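Local coordinates for esterase (PDB 1QLW), which probably hydrolyses carboxylic esters, as a bacterial esterase of the alpha/beta hydrolase fold, at residues A[143-157]-A[252-264]. Residues are numbered along the deposited sequence; the frame is centred on the assembly and turned at random.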
loop_
_atom_site.group_PDB
_atom_site.type_symbol
_atom_site.label_atom_id
_atom_site.label_comp_id
_atom_site.label_asym_id
_atom_site.label_seq_id
_atom_site.Cartn_x
_atom_site.Cartn_y
_atom_site.Cartn_z
ATOM N N ALA A 143 12.468 2.444 -21.546
ATOM C CA ALA A 143 13.477 3.440 -21.899
ATOM C C ALA A 143 13.785 4.353 -20.727
ATOM O O ALA A 143 14.960 4.695 -20.503
ATOM C CB ALA A 143 13.052 4.200 -23.144
ATOM N N ILE A 144 12.789 4.791 -19.957
ATOM C CA ILE A 144 13.052 5.612 -18.772
ATOM C C ILE A 144 13.977 4.896 -17.797
ATOM O O ILE A 144 14.881 5.485 -17.201
ATOM C CB ILE A 144 11.736 5.987 -18.062
ATOM C CG1 ILE A 144 10.919 6.899 -18.980
ATOM C CG2 ILE A 144 11.995 6.643 -16.711
ATOM C CD1 ILE A 144 9.466 7.089 -18.606
ATOM N N PHE A 145 13.780 3.581 -17.666
ATOM C CA PHE A 145 14.547 2.785 -16.733
ATOM C C PHE A 145 15.865 2.290 -17.309
ATOM O O PHE A 145 16.671 1.711 -16.578
ATOM C CB PHE A 145 13.722 1.608 -16.230
ATOM C CG PHE A 145 12.485 1.964 -15.445
ATOM C CD1 PHE A 145 12.293 3.214 -14.865
ATOM C CD2 PHE A 145 11.496 1.020 -15.259
ATOM C CE1 PHE A 145 11.168 3.516 -14.130
ATOM C CE2 PHE A 145 10.357 1.306 -14.524
ATOM C CZ PHE A 145 10.193 2.544 -13.963
ATOM N N ARG A 146 16.092 2.518 -18.603
ATOM C CA ARG A 146 17.317 2.178 -19.293
ATOM C C ARG A 146 17.544 0.670 -19.308
ATOM O O ARG A 146 18.690 0.198 -19.205
ATOM C CB ARG A 146 18.536 2.921 -18.729
ATOM C CG ARG A 146 18.352 4.421 -18.645
ATOM C CD ARG A 146 19.669 5.167 -18.419
ATOM N NE ARG A 146 20.450 4.588 -17.338
ATOM C CZ ARG A 146 20.190 4.740 -16.045
ATOM N NH1 ARG A 146 19.221 5.574 -15.648
ATOM N NH2 ARG A 146 20.893 4.063 -15.143
ATOM N N PHE A 147 16.487 -0.087 -19.593
ATOM C CA PHE A 147 16.659 -1.518 -19.756
ATOM C C PHE A 147 17.277 -1.878 -21.110
ATOM O O PHE A 147 17.852 -2.942 -21.256
ATOM C CB PHE A 147 15.317 -2.228 -19.615
ATOM C CG PHE A 147 14.693 -2.163 -18.242
ATOM C CD1 PHE A 147 15.411 -1.827 -17.108
ATOM C CD2 PHE A 147 13.346 -2.451 -18.123
ATOM C CE1 PHE A 147 14.791 -1.791 -15.871
ATOM C CE2 PHE A 147 12.725 -2.430 -16.889
ATOM C CZ PHE A 147 13.445 -2.106 -15.756
ATOM N N GLY A 148 17.087 -0.995 -22.075
ATOM C CA GLY A 148 17.615 -1.184 -23.432
ATOM C C GLY A 148 17.267 0.080 -24.187
ATOM O O GLY A 148 16.671 1.002 -23.659
ATOM N N PRO A 149 17.691 0.138 -25.442
ATOM C CA PRO A 149 17.528 1.362 -26.216
ATOM C C PRO A 149 16.090 1.729 -26.500
ATOM O O PRO A 149 15.689 2.901 -26.526
ATOM C CB PRO A 149 18.351 1.103 -27.475
ATOM C CG PRO A 149 18.490 -0.379 -27.589
ATOM C CD PRO A 149 18.454 -0.896 -26.174
ATOM N N ARG A 150 15.264 0.703 -26.676
ATOM C CA ARG A 150 13.860 0.857 -26.993
ATOM C C ARG A 150 13.187 -0.491 -26.767
ATOM O O ARG A 150 13.822 -1.549 -26.806
ATOM C CB ARG A 150 13.671 1.293 -28.441
ATOM C CG ARG A 150 14.181 0.262 -29.437
ATOM C CD ARG A 150 14.318 0.884 -30.823
ATOM N NE ARG A 150 15.407 1.853 -30.859
ATOM C CZ ARG A 150 16.710 1.612 -30.874
ATOM N NH1 ARG A 150 17.192 0.377 -30.869
ATOM N NH2 ARG A 150 17.570 2.629 -30.904
ATOM N N TYR A 151 11.916 -0.438 -26.401
ATOM C CA TYR A 151 11.187 -1.662 -26.104
ATOM C C TYR A 151 11.011 -2.490 -27.369
ATOM O O TYR A 151 10.723 -1.933 -28.449
ATOM C CB TYR A 151 9.816 -1.217 -25.567
ATOM C CG TYR A 151 8.905 -2.354 -25.211
ATOM C CD1 TYR A 151 8.961 -3.005 -23.998
ATOM C CD2 TYR A 151 7.951 -2.751 -26.146
ATOM C CE1 TYR A 151 8.051 -4.038 -23.724
ATOM C CE2 TYR A 151 7.066 -3.762 -25.906
ATOM C CZ TYR A 151 7.145 -4.413 -24.704
ATOM O OH TYR A 151 6.217 -5.403 -24.436
ATOM N N PRO A 152 11.131 -3.813 -27.303
ATOM C CA PRO A 152 11.424 -4.635 -26.158
ATOM C C PRO A 152 12.831 -5.233 -26.206
ATOM O O PRO A 152 13.041 -6.392 -25.864
ATOM C CB PRO A 152 10.373 -5.749 -26.321
ATOM C CG PRO A 152 10.362 -5.986 -27.793
ATOM C CD PRO A 152 10.741 -4.684 -28.454
ATOM N N ASP A 153 13.795 -4.433 -26.630
ATOM C CA ASP A 153 15.177 -4.889 -26.743
ATOM C C ASP A 153 15.998 -4.486 -25.526
ATOM O O ASP A 153 16.078 -3.311 -25.198
ATOM C CB ASP A 153 15.792 -4.301 -28.001
ATOM C CG ASP A 153 15.257 -4.983 -29.252
ATOM O OD1 ASP A 153 14.943 -6.191 -29.212
ATOM O OD2 ASP A 153 15.162 -4.275 -30.270
ATOM N N ALA A 154 16.520 -5.477 -24.818
ATOM C CA ALA A 154 17.286 -5.224 -23.614
ATOM C C ALA A 154 18.781 -5.120 -23.916
ATOM O O ALA A 154 19.308 -5.817 -24.786
ATOM C CB ALA A 154 17.133 -6.373 -22.620
ATOM N N PHE A 155 19.470 -4.294 -23.145
ATOM C CA PHE A 155 20.927 -4.307 -23.182
ATOM C C PHE A 155 21.390 -5.707 -22.784
ATOM O O PHE A 155 20.874 -6.280 -21.818
ATOM C CB PHE A 155 21.554 -3.277 -22.259
ATOM C CG PHE A 155 21.287 -1.842 -22.621
ATOM C CD1 PHE A 155 21.677 -1.386 -23.883
ATOM C CD2 PHE A 155 20.677 -0.956 -21.758
ATOM C CE1 PHE A 155 21.439 -0.073 -24.253
ATOM C CE2 PHE A 155 20.441 0.348 -22.121
ATOM C CZ PHE A 155 20.827 0.796 -23.379
ATOM N N LYS A 156 22.378 -6.257 -23.480
ATOM C CA LYS A 156 22.890 -7.582 -23.150
ATOM C C LYS A 156 23.504 -7.651 -21.761
ATOM O O LYS A 156 23.437 -8.715 -21.137
ATOM C CB LYS A 156 23.941 -8.018 -24.173
ATOM C CG LYS A 156 23.463 -8.030 -25.612
ATOM C CD LYS A 156 22.235 -8.904 -25.802
ATOM C CE LYS A 156 21.803 -8.906 -27.261
ATOM N NZ LYS A 156 22.554 -9.905 -28.065
ATOM N N ASP A 157 24.018 -6.533 -21.243
ATOM C CA ASP A 157 24.641 -6.532 -19.927
ATOM C C ASP A 157 23.746 -5.966 -18.831
ATOM O O ASP A 157 24.247 -5.693 -17.731
ATOM C CB ASP A 157 25.970 -5.760 -19.931
ATOM C CG ASP A 157 25.805 -4.279 -20.173
ATOM O OD1 ASP A 157 24.676 -3.788 -20.332
ATOM O OD2 ASP A 157 26.843 -3.579 -20.185
ATOM N N PHE A 252 24.378 6.817 -9.161
ATOM C CA PHE A 252 23.978 6.617 -10.544
ATOM C C PHE A 252 24.488 5.281 -11.072
ATOM O O PHE A 252 25.590 4.840 -10.736
ATOM C CB PHE A 252 24.442 7.734 -11.493
ATOM C CG PHE A 252 23.537 8.942 -11.461
ATOM C CD1 PHE A 252 23.640 9.932 -10.506
ATOM C CD2 PHE A 252 22.577 9.104 -12.455
ATOM C CE1 PHE A 252 22.792 11.030 -10.512
ATOM C CE2 PHE A 252 21.716 10.187 -12.455
ATOM C CZ PHE A 252 21.823 11.167 -11.487
ATOM N N GLY A 253 23.668 4.663 -11.913
ATOM C CA GLY A 253 23.971 3.422 -12.563
ATOM C C GLY A 253 24.667 3.546 -13.899
ATOM O O GLY A 253 25.516 4.417 -14.117
ATOM N N ASP A 254 24.316 2.642 -14.808
ATOM C CA ASP A 254 24.975 2.536 -16.101
ATOM C C ASP A 254 24.081 2.834 -17.271
ATOM O O ASP A 254 22.880 3.112 -17.123
ATOM C CB ASP A 254 25.623 1.151 -16.201
ATOM C CG ASP A 254 26.849 1.046 -17.077
ATOM O OD1 ASP A 254 27.264 2.021 -17.734
ATOM O OD2 ASP A 254 27.419 -0.072 -17.090
ATOM N N HIS A 255 24.676 2.839 -18.465
ATOM C CA HIS A 255 24.004 3.174 -19.704
ATOM C C HIS A 255 23.402 4.575 -19.629
ATOM O O HIS A 255 22.416 4.884 -20.294
ATOM C CB HIS A 255 22.950 2.164 -20.146
ATOM C CG HIS A 255 23.519 0.838 -20.520
ATOM N ND1 HIS A 255 24.064 0.608 -21.765
ATOM C CD2 HIS A 255 23.607 -0.326 -19.838
ATOM C CE1 HIS A 255 24.488 -0.654 -21.819
ATOM N NE2 HIS A 255 24.224 -1.237 -20.660
ATOM N N ILE A 256 24.079 5.495 -18.922
ATOM C CA ILE A 256 23.538 6.833 -18.773
ATOM C C ILE A 256 23.704 7.663 -20.032
ATOM O O ILE A 256 22.816 8.403 -20.467
ATOM C CB ILE A 256 24.252 7.564 -17.609
ATOM C CG1 ILE A 256 23.919 6.928 -16.253
ATOM C CG2 ILE A 256 23.975 9.060 -17.609
ATOM C CD1 ILE A 256 22.511 7.215 -15.774
ATOM N N GLU A 257 24.899 7.599 -20.616
ATOM C CA GLU A 257 25.275 8.491 -21.692
ATOM C C GLU A 257 24.404 8.477 -22.916
ATOM O O GLU A 257 24.179 9.546 -23.512
ATOM C CB GLU A 257 26.750 8.246 -22.081
ATOM C CG GLU A 257 27.619 9.026 -21.104
ATOM C CD GLU A 257 28.336 8.423 -19.954
ATOM O OE1 GLU A 257 29.162 7.553 -20.406
ATOM O OE2 GLU A 257 28.129 8.441 -18.713
ATOM N N GLU A 258 23.802 7.327 -23.219
ATOM C CA GLU A 258 23.021 7.244 -24.444
ATOM C C GLU A 258 21.586 7.689 -24.276
ATOM O O GLU A 258 20.867 7.702 -25.280
ATOM C CB GLU A 258 23.127 5.836 -25.017
ATOM C CG GLU A 258 22.597 4.743 -24.119
ATOM C CD GLU A 258 23.119 3.357 -24.449
ATOM O OE1 GLU A 258 22.610 2.796 -25.450
ATOM O OE2 GLU A 258 23.974 2.806 -23.708
ATOM N N PHE A 259 21.174 8.106 -23.087
ATOM C CA PHE A 259 19.817 8.596 -22.889
ATOM C C PHE A 259 19.818 10.080 -22.574
ATOM O O PHE A 259 20.235 10.491 -21.478
ATOM C CB PHE A 259 19.141 7.815 -21.741
ATOM C CG PHE A 259 18.880 6.375 -22.078
ATOM C CD1 PHE A 259 19.841 5.415 -21.871
ATOM C CD2 PHE A 259 17.662 5.953 -22.598
ATOM C CE1 PHE A 259 19.614 4.084 -22.180
ATOM C CE2 PHE A 259 17.438 4.632 -22.925
ATOM C CZ PHE A 259 18.418 3.691 -22.711
ATOM N N PRO A 260 19.235 10.890 -23.448
ATOM C CA PRO A 260 19.135 12.325 -23.190
ATOM C C PRO A 260 18.347 12.667 -21.940
ATOM O O PRO A 260 18.570 13.765 -21.390
ATOM C CB PRO A 260 18.546 12.916 -24.461
ATOM C CG PRO A 260 18.803 11.900 -25.512
ATOM C CD PRO A 260 18.791 10.556 -24.819
ATOM N N ARG A 261 17.480 11.802 -21.428
ATOM C CA ARG A 261 16.724 12.043 -20.206
ATOM C C ARG A 261 17.704 12.062 -19.028
ATOM O O ARG A 261 17.508 12.771 -18.044
ATOM C CB ARG A 261 15.637 10.986 -19.962
ATOM C CG ARG A 261 14.583 11.244 -18.896
ATOM C CD ARG A 261 13.631 10.092 -18.656
ATOM N NE ARG A 261 12.415 10.329 -17.894
ATOM C CZ ARG A 261 11.210 10.637 -18.361
ATOM N NH1 ARG A 261 10.999 10.765 -19.668
ATOM N NH2 ARG A 261 10.178 10.790 -17.529
ATOM N N TRP A 262 18.762 11.260 -19.100
ATOM C CA TRP A 262 19.596 10.953 -17.965
ATOM C C TRP A 262 20.966 11.594 -17.951
ATOM O O TRP A 262 21.431 12.008 -16.891
ATOM C CB TRP A 262 19.763 9.429 -17.788
ATOM C CG TRP A 262 18.499 8.825 -17.259
ATOM C CD1 TRP A 262 17.592 8.014 -17.873
ATOM C CD2 TRP A 262 17.978 9.056 -15.934
ATOM N NE1 TRP A 262 16.560 7.719 -17.018
ATOM C CE2 TRP A 262 16.781 8.346 -15.818
ATOM C CE3 TRP A 262 18.452 9.800 -14.841
ATOM C CZ2 TRP A 262 16.027 8.367 -14.636
ATOM C CZ3 TRP A 262 17.700 9.817 -13.682
ATOM C CH2 TRP A 262 16.505 9.108 -13.590
ATOM N N ALA A 263 21.607 11.732 -19.112
ATOM C CA ALA A 263 22.942 12.322 -19.164
ATOM C C ALA A 263 23.028 13.675 -18.509
ATOM O O ALA A 263 23.976 13.925 -17.737
ATOM C CB ALA A 263 23.453 12.327 -20.599
ATOM N N PRO A 264 22.087 14.582 -18.715
ATOM C CA PRO A 264 22.166 15.902 -18.102
ATOM C C PRO A 264 21.918 15.869 -16.600
ATOM O O PRO A 264 22.394 16.752 -15.901
ATOM C CB PRO A 264 21.117 16.748 -18.798
ATOM C CG PRO A 264 20.330 15.848 -19.654
ATOM C CD PRO A 264 21.034 14.528 -19.757
HETATM O O HOH W 1 27.755 -1.109 -19.739
#
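Arg146 reaches from the Schellman motif after helix 138-144 into segment 252-264, which runs from the end of strand 248-252 of the alpha/beta hydrolase sheet to the start of helix 263-278. Its CB lies 3.8 Å from Phe259 CE1, and CG makes a CH-pi contact over that ring, 3.8 Å from the centroid. CD passes His255 O at 3.3 Å. There the chain bends (chi3 -49°), which brings NE and NH2 side-on to a single acceptor, Asp254 O, at 2.9 and 3.0 Å. Ile256 CD1 sits over the centre of one guanidinium face, while the guanidinium makes a cation-pi contact over the Trp262 five-membered ring, with NH1 nearest that face and also in a salt bridge with Glu230. With a leucine here, Asp254 O would probably lose both N-H donors and Glu230 its salt-bridge mate. Beside this, Trp262 NE1 donates to Ile144 O. Farther along 143-157, the Phe155 and His255 rings stack face to face, planes 2° apart, and Glu258 OE2 takes the ND1 hydrogen of His255. At the edge of the His255 ring, NE2 donates nearly straight to the syn lone pair of Asp157 OD1 (2.6 Å, 168°), while a water joins Asp157 OD2 to Asp254 OD2.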